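Local coordinates for putative uncharacterized protein TB39.8 (Mycobacterium tuberculosis, PDB 3PO8) that regulates cell growth and peptidoglycan synthesis by binding MviN, and is represented here by its phosphothreonine-dependent FHA domain, at residues Gln19-Glu22 with Gly23-Ile27; Gly41-Arg44 with Arg45-Glu48. All coordinates share one frame; numbering follows the deposited sequence.

How the contacts relate
Contact 1 (Gln-19 to Ile-27) comes first along the chain and is closed before contact 2 (Gly-41 to Glu-48) begins; their centres are about 14 Å apart. Both end in the mixed sheet of the FHA domain, where strands 23-28 and 47-51 run antiparallel side by side. There the two meet directly: Ile-27 N probably hydrogen-bonds to Leu-47 O and Ile-27 O to His-46 N, each at 2.9 Å, while Ile-26 packs on Glu-48. Contact 1 shapes the turn that leads into strand 23-28. Contact 2 shapes the loop that holds a phosphate ion; the strand pair thus connects the inter-sheet turn to the loop whose phosphate is consistent with phosphothreonine recognition.

Contact 1: Gln19-Glu22 with Gly23-Ile27; sequences QLRE and GSNII
Gly-23 follows Glu-22 where the loop after strand 17-19 turns into strand 23-28. Its positive phi of 104°, taken with its psi, would drive a beta carbon into the carbonyl oxygen of Glu-22, so the turn relies on a residue that has none. Next, Ser-24 aims its side chain away from the loop, and its hydroxyl is hydrogen-bonded to Glu-48. A water donates to Ser-24 O at 2.9 Å and to Glu-22 O at 3.0 Å, bridging the carbonyls on the two limbs of the turn.

Asn-25 carries most of the contact. Its CG is anti to the carbonyl carbon (chi1 -61°), which swings the amide back across the turn to the main chain of Arg-21. There OD1 accepts from Arg-21 N at 2.9 Å, the donor tilted 21° from the carbonyl plane, and ND2 donates to Arg-21 O at 2.8 Å along a nearly straight bond lying in both the amide plane and the carbonyl plane. One side chain thus pairs with both polar backbone groups of a single residue, much as a neighbouring strand would. A second bond at each end, Tyr-18 OH to OD1 and ND2 to Ile-49 O, satisfies this buried amide and fixes which way round it lies. The CD2 methyl of Leu-20 sits over one face of the Asn-25 amide, 4.0 Å from CG, and covers that face while the bonds to Arg-21 run in or near the amide plane.

Beyond it, Ile-26 and Ile-27 leave the turn and enter the sheet. Strand 23-28 lies between strands 35-36 and 47-51, Ile-26 bonding through its backbone to Phe-35 and Asn-25 to Ile-49. Leu-20, by contrast, bonds through its backbone to Val-6 of strand 4-10, so the turn passes from one sheet of the FHA sandwich to the other.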
ATOM      1  N   GLN A  19       2.296  -1.523  -9.184  1.00 13.21           N
ATOM      2  CA  GLN A  19       0.951  -1.673  -9.699  1.00 13.32           C
ATOM      3  C   GLN A  19       0.290  -2.884  -9.063  1.00 13.00           C
ATOM      4  O   GLN A  19       0.833  -3.972  -9.111  1.00 12.90           O
ATOM      5  CB  GLN A  19       0.967  -1.803 -11.218  1.00 14.70           C
ATOM      6  CG  GLN A  19      -0.415  -1.762 -11.822  1.00 16.92           C
ATOM      7  CD  GLN A  19      -0.417  -1.427 -13.285  1.00 22.10           C
ATOM      8  OE1 GLN A  19      -0.768  -2.260 -14.105  1.00 28.43           O
ATOM      9  NE2 GLN A  19      -0.023  -0.207 -13.620  1.00 25.31           N
ATOM     10  N   LEU A  20      -0.908  -2.695  -8.511  1.00 11.81           N
ATOM     11  CA  LEU A  20      -1.585  -3.802  -7.849  1.00 12.11           C
ATOM     12  C   LEU A  20      -1.875  -4.910  -8.834  1.00 12.56           C
ATOM     13  O   LEU A  20      -2.289  -4.656  -9.988  1.00 13.57           O
ATOM     14  CB  LEU A  20      -2.903  -3.402  -7.193  1.00 12.10           C
ATOM     15  CG  LEU A  20      -2.860  -2.354  -6.098  1.00 11.48           C
ATOM     16  CD1 LEU A  20      -4.225  -2.223  -5.455  1.00 12.35           C
ATOM     17  CD2 LEU A  20      -1.831  -2.709  -5.064  1.00 11.66           C
ATOM     18  N   ARG A  21      -1.693  -6.134  -8.376  1.00 13.42           N
ATOM     19  CA  ARG A  21      -2.141  -7.310  -9.102  1.00 14.76           C
ATOM     20  C   ARG A  21      -3.403  -7.848  -8.457  1.00 14.80           C
ATOM     21  O   ARG A  21      -3.671  -7.595  -7.281  1.00 13.13           O
ATOM     22  CB  ARG A  21      -1.058  -8.389  -9.044  1.00 15.09           C
ATOM     23  CG  ARG A  21       0.308  -7.934  -9.571  1.00 20.38           C
ATOM     24  CD  ARG A  21       1.384  -9.013  -9.449  1.00 27.34           C
ATOM     25  NE  ARG A  21       2.568  -8.562  -8.709  1.00 31.39           N
ATOM     26  CZ  ARG A  21       3.492  -9.372  -8.185  1.00 34.59           C
ATOM     27  NH1 ARG A  21       3.395 -10.696  -8.303  1.00 36.17           N
ATOM     28  NH2 ARG A  21       4.522  -8.860  -7.529  1.00 35.96           N
ATOM     29  N   GLU A  22      -4.179  -8.607  -9.209  1.00 14.81           N
ATOM     30  CA  GLU A  22      -5.336  -9.275  -8.655  1.00 15.52           C
ATOM     31  C   GLU A  22      -4.886 -10.184  -7.521  1.00 15.20           C
ATOM     32  O   GLU A  22      -3.875 -10.877  -7.606  1.00 17.02           O
ATOM     33  CB  GLU A  22      -6.037 -10.081  -9.755  1.00 16.71           C
ATOM     34  CG  GLU A  22      -7.290 -10.786  -9.314  1.00 20.56           C
ATOM     35  CD  GLU A  22      -8.000 -11.467 -10.460  1.00 23.61           C
ATOM     36  OE1 GLU A  22      -7.894 -10.981 -11.616  1.00 27.90           O
ATOM     37  OE2 GLU A  22      -8.663 -12.497 -10.184  1.00 24.92           O
ATOM     38  N   GLY A  23      -5.638 -10.147  -6.430  1.00 14.06           N
ATOM     39  CA  GLY A  23      -5.345 -10.939  -5.276  1.00 13.70           C
ATOM     40  C   GLY A  23      -4.728 -10.097  -4.184  1.00 13.34           C
ATOM     41  O   GLY A  23      -5.015  -8.912  -4.021  1.00 13.96           O
ATOM     42  N   SER A  24      -3.914 -10.761  -3.396  1.00 14.68           N
ATOM     43  CA  SER A  24      -3.242 -10.154  -2.281  1.00 15.61           C
ATOM     44  C   SER A  24      -1.911  -9.521  -2.704  1.00 14.37           C
ATOM     45  O   SER A  24      -1.129 -10.125  -3.436  1.00 16.81           O
ATOM     46  CB  SER A  24      -3.007 -11.218  -1.222  1.00 17.14           C
ATOM     47  OG  SER A  24      -2.085 -10.785  -0.267  1.00 21.94           O
ATOM     48  N   ASN A  25      -1.671  -8.302  -2.238  1.00 12.32           N
ATOM     49  CA  ASN A  25      -0.436  -7.569  -2.505  1.00 12.11           C
ATOM     50  C   ASN A  25       0.160  -7.124  -1.193  1.00 11.64           C
ATOM     51  O   ASN A  25      -0.413  -6.242  -0.546  1.00 11.66           O
ATOM     52  CB  ASN A  25      -0.719  -6.315  -3.349  1.00 11.75           C
ATOM     53  CG  ASN A  25      -1.319  -6.623  -4.704  1.00 11.54           C
ATOM     54  OD1 ASN A  25      -0.611  -6.642  -5.708  1.00 11.54           O
ATOM     55  ND2 ASN A  25      -2.626  -6.862  -4.743  1.00 11.55           N
ATOM     56  N   ILE A  26       1.262  -7.730  -0.779  1.00 11.70           N
ATOM     57  CA  ILE A  26       1.851  -7.441   0.523  1.00 12.00           C
ATOM     58  C   ILE A  26       2.906  -6.360   0.416  1.00 11.69           C
ATOM     59  O   ILE A  26       3.781  -6.406  -0.432  1.00 11.33           O
ATOM     60  CB  ILE A  26       2.507  -8.721   1.125  1.00 13.83           C
ATOM     61  CG1 ILE A  26       1.458  -9.840   1.254  1.00 16.93           C
ATOM     62  CG2 ILE A  26       3.271  -8.427   2.444  1.00 15.48           C
ATOM     63  CD1 ILE A  26       0.367  -9.600   2.252  1.00 20.61           C
ATOM     64  N   ILE A  27       2.791  -5.357   1.282  1.00 10.82           N
ATOM     65  CA  ILE A  27       3.805  -4.327   1.437  1.00 11.23           C
ATOM     66  C   ILE A  27       4.527  -4.580   2.741  1.00 10.96           C
ATOM     67  O   ILE A  27       3.900  -4.796   3.772  1.00 11.09           O
ATOM     68  CB  ILE A  27       3.175  -2.921   1.460  1.00 11.63           C
ATOM     69  CG1 ILE A  27       2.418  -2.629   0.186  1.00 13.87           C
ATOM     70  CG2 ILE A  27       4.228  -1.867   1.685  1.00 13.56           C
ATOM     71  CD1 ILE A  27       1.661  -1.352   0.292  1.00 20.36           C
TER
HETATM   72  O   HOH W   1      -1.205 -10.901  -6.270  1.00 30.45           O

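Contact 2: Gly41-Arg44 with Arg45-Glu48; sequences GVSR and RHLE. With PO4 (phosphate ion), chain B.
With CG of His-46 anti to its own backbone nitrogen (chi1 -168°), the imidazole turns back on the preceding loop, where ND1, at the ring edge, meets Ser-43 N. Ser-43 OG, anti to the carbonyl carbon (chi1 -69°), is instead directed at the bound phosphate. Ser-43 N donates to ND1 at 2.9 Å, nearly straight and exactly in the ring plane, and NE2 is bonded to Gly-66 O; the pair is consistent with a neutral ring protonated on NE2. Val-42 crosses the imidazole at about a right angle, its CG1 3.8 Å from ND1. Held at both nitrogens, the ring probably acts as a second-shell support that fixes the backbone of Ser-43.

Ser-43 OG donates to phosphate O4 at 2.6 Å and is also bonded to Thr-64 N. Arg-44 grips O3 twice, through its backbone N at 2.8 Å and through NE at 3.1 Å; its NH2 reaches O2 at 3.2 Å, with that oxygen in the guanidinium plane. Thr-64 OG1 adds another bond. The ion, probably from the crystallisation liquor, is consistent with the phosphothreonine phosphate position of FHA domains.

The loop follows strand 35-36 and runs into strand 47-51. At the start of that strand, His-46 and Leu-47 form a classic beta bulge opposite Ile-27 of strand 23-28. Leu-87 of strand 84-87, in the other sheet, touches Val-42, His-46 and Leu-47.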
ATOM      1  N   GLY A  41      11.153   0.924  10.180  1.00 14.82           N
ATOM      2  CA  GLY A  41       9.906   1.117  10.908  1.00 14.90           C
ATOM      3  C   GLY A  41       8.745   0.339  10.311  1.00 14.09           C
ATOM      4  O   GLY A  41       7.671   0.307  10.897  1.00 15.49           O
ATOM      5  N   VAL A  42       8.969  -0.296   9.155  1.00 13.47           N
ATOM      6  CA  VAL A  42       7.975  -1.066   8.431  1.00 12.37           C
ATOM      7  C   VAL A  42       8.190  -2.537   8.768  1.00 11.89           C
ATOM      8  O   VAL A  42       9.317  -3.036   8.711  1.00 13.34           O
ATOM      9  CB  VAL A  42       8.129  -0.828   6.916  1.00 12.17           C
ATOM     10  CG1 VAL A  42       7.232  -1.779   6.089  1.00 13.30           C
ATOM     11  CG2 VAL A  42       7.836   0.617   6.635  1.00 12.39           C
ATOM     12  N   SER A  43       7.121  -3.234   9.099  1.00 11.33           N
ATOM     13  CA  SER A  43       7.203  -4.647   9.478  1.00 11.29           C
ATOM     14  C   SER A  43       7.547  -5.500   8.255  1.00 11.83           C
ATOM     15  O   SER A  43       7.391  -5.063   7.118  1.00 12.01           O
ATOM     16  CB  SER A  43       5.908  -5.119  10.130  1.00 11.26           C
ATOM     17  OG  SER A  43       5.769  -4.513  11.388  1.00 14.73           O
ATOM     18  N   ARG A  44       8.034  -6.713   8.492  1.00 12.82           N
ATOM     19  CA  ARG A  44       8.416  -7.607   7.392  1.00 13.71           C
ATOM     20  C   ARG A  44       7.217  -7.804   6.446  1.00 13.54           C
ATOM     21  O   ARG A  44       7.345  -7.717   5.232  1.00 13.65           O
ATOM     22  CB  ARG A  44       8.945  -8.933   7.934  1.00 15.43           C
ATOM     23  CG  ARG A  44      10.345  -8.803   8.459  1.00 19.14           C
ATOM     24  CD  ARG A  44      10.708 -10.002   9.293  1.00 24.04           C
ATOM     25  NE  ARG A  44      10.251  -9.837  10.672  1.00 28.79           N
ATOM     26  CZ  ARG A  44      10.185 -10.819  11.570  1.00 33.10           C
ATOM     27  NH1 ARG A  44      10.541 -12.062  11.248  1.00 34.89           N
ATOM     28  NH2 ARG A  44       9.760 -10.561  12.804  1.00 34.21           N
ATOM     29  N   ARG A  45       6.059  -8.087   7.023  1.00 13.69           N
ATOM     30  CA  ARG A  45       4.785  -8.102   6.281  1.00 13.78           C
ATOM     31  C   ARG A  45       3.887  -7.110   7.000  1.00 11.80           C
ATOM     32  O   ARG A  45       3.379  -7.387   8.083  1.00 13.62           O
ATOM     33  CB  ARG A  45       4.176  -9.497   6.297  1.00 14.47           C
ATOM     34  CG  ARG A  45       5.085 -10.527   5.662  1.00 17.73           C
ATOM     35  CD  ARG A  45       4.462 -11.930   5.715  1.00 24.26           C
ATOM     36  NE  ARG A  45       3.559 -12.122   4.589  1.00 29.36           N
ATOM     37  CZ  ARG A  45       2.810 -13.204   4.372  1.00 33.41           C
ATOM     38  NH1 ARG A  45       2.825 -14.236   5.214  1.00 35.56           N
ATOM     39  NH2 ARG A  45       2.037 -13.250   3.297  1.00 34.85           N
ATOM     40  N   HIS A  46       3.752  -5.916   6.437  1.00 10.90           N
ATOM     41  CA  HIS A  46       3.173  -4.801   7.167  1.00 10.55           C
ATOM     42  C   HIS A  46       1.705  -4.588   6.890  1.00  9.87           C
ATOM     43  O   HIS A  46       0.907  -4.395   7.816  1.00 11.00           O
ATOM     44  CB  HIS A  46       3.953  -3.530   6.875  1.00 10.52           C
ATOM     45  CG  HIS A  46       3.629  -2.392   7.789  1.00 10.78           C
ATOM     46  ND1 HIS A  46       4.520  -1.938   8.734  1.00 11.65           N
ATOM     47  CD2 HIS A  46       2.554  -1.575   7.857  1.00 12.60           C
ATOM     48  CE1 HIS A  46       3.990  -0.913   9.373  1.00 11.02           C
ATOM     49  NE2 HIS A  46       2.792  -0.670   8.862  1.00 10.89           N
ATOM     50  N   LEU A  47       1.344  -4.558   5.612  1.00 10.01           N
ATOM     51  CA  LEU A  47      -0.035  -4.454   5.237  1.00 10.25           C
ATOM     52  C   LEU A  47      -0.246  -5.232   3.971  1.00  9.67           C
ATOM     53  O   LEU A  47       0.704  -5.538   3.260  1.00 10.66           O
ATOM     54  CB  LEU A  47      -0.494  -2.994   5.102  1.00 11.82           C
ATOM     55  CG  LEU A  47       0.187  -2.158   4.027  1.00 11.91           C
ATOM     56  CD1 LEU A  47      -0.497  -2.331   2.663  1.00 15.13           C
ATOM     57  CD2 LEU A  47       0.178  -0.664   4.370  1.00 11.86           C
ATOM     58  N   GLU A  48      -1.507  -5.574   3.712  1.00 10.36           N
ATOM     59  CA  GLU A  48      -1.906  -6.174   2.467  1.00 11.90           C
ATOM     60  C   GLU A  48      -2.907  -5.293   1.785  1.00 10.40           C
ATOM     61  O   GLU A  48      -3.699  -4.642   2.436  1.00 11.29           O
ATOM     62  CB  GLU A  48      -2.480  -7.570   2.707  1.00 13.76           C
ATOM     63  CG  GLU A  48      -3.881  -7.672   3.177  1.00 17.57           C
ATOM     64  CD  GLU A  48      -4.489  -9.086   2.998  1.00 19.96           C
ATOM     65  OE1 GLU A  48      -4.048  -9.889   2.116  1.00 23.72           O
ATOM     66  OE2 GLU A  48      -5.433  -9.359   3.756  1.00 26.53           O
TER
HETATM   67  P   PO4 B 101       7.923  -7.041  12.540  1.00 28.05           P
HETATM   68  O1  PO4 B 101       6.672  -7.878  12.680  1.00 30.60           O
HETATM   69  O2  PO4 B 101       8.902  -7.554  13.588  1.00 28.89           O
HETATM   70  O3  PO4 B 101       8.471  -7.304  11.162  1.00 29.64           O
HETATM   71  O4  PO4 B 101       7.636  -5.592  12.827  1.00 28.38           O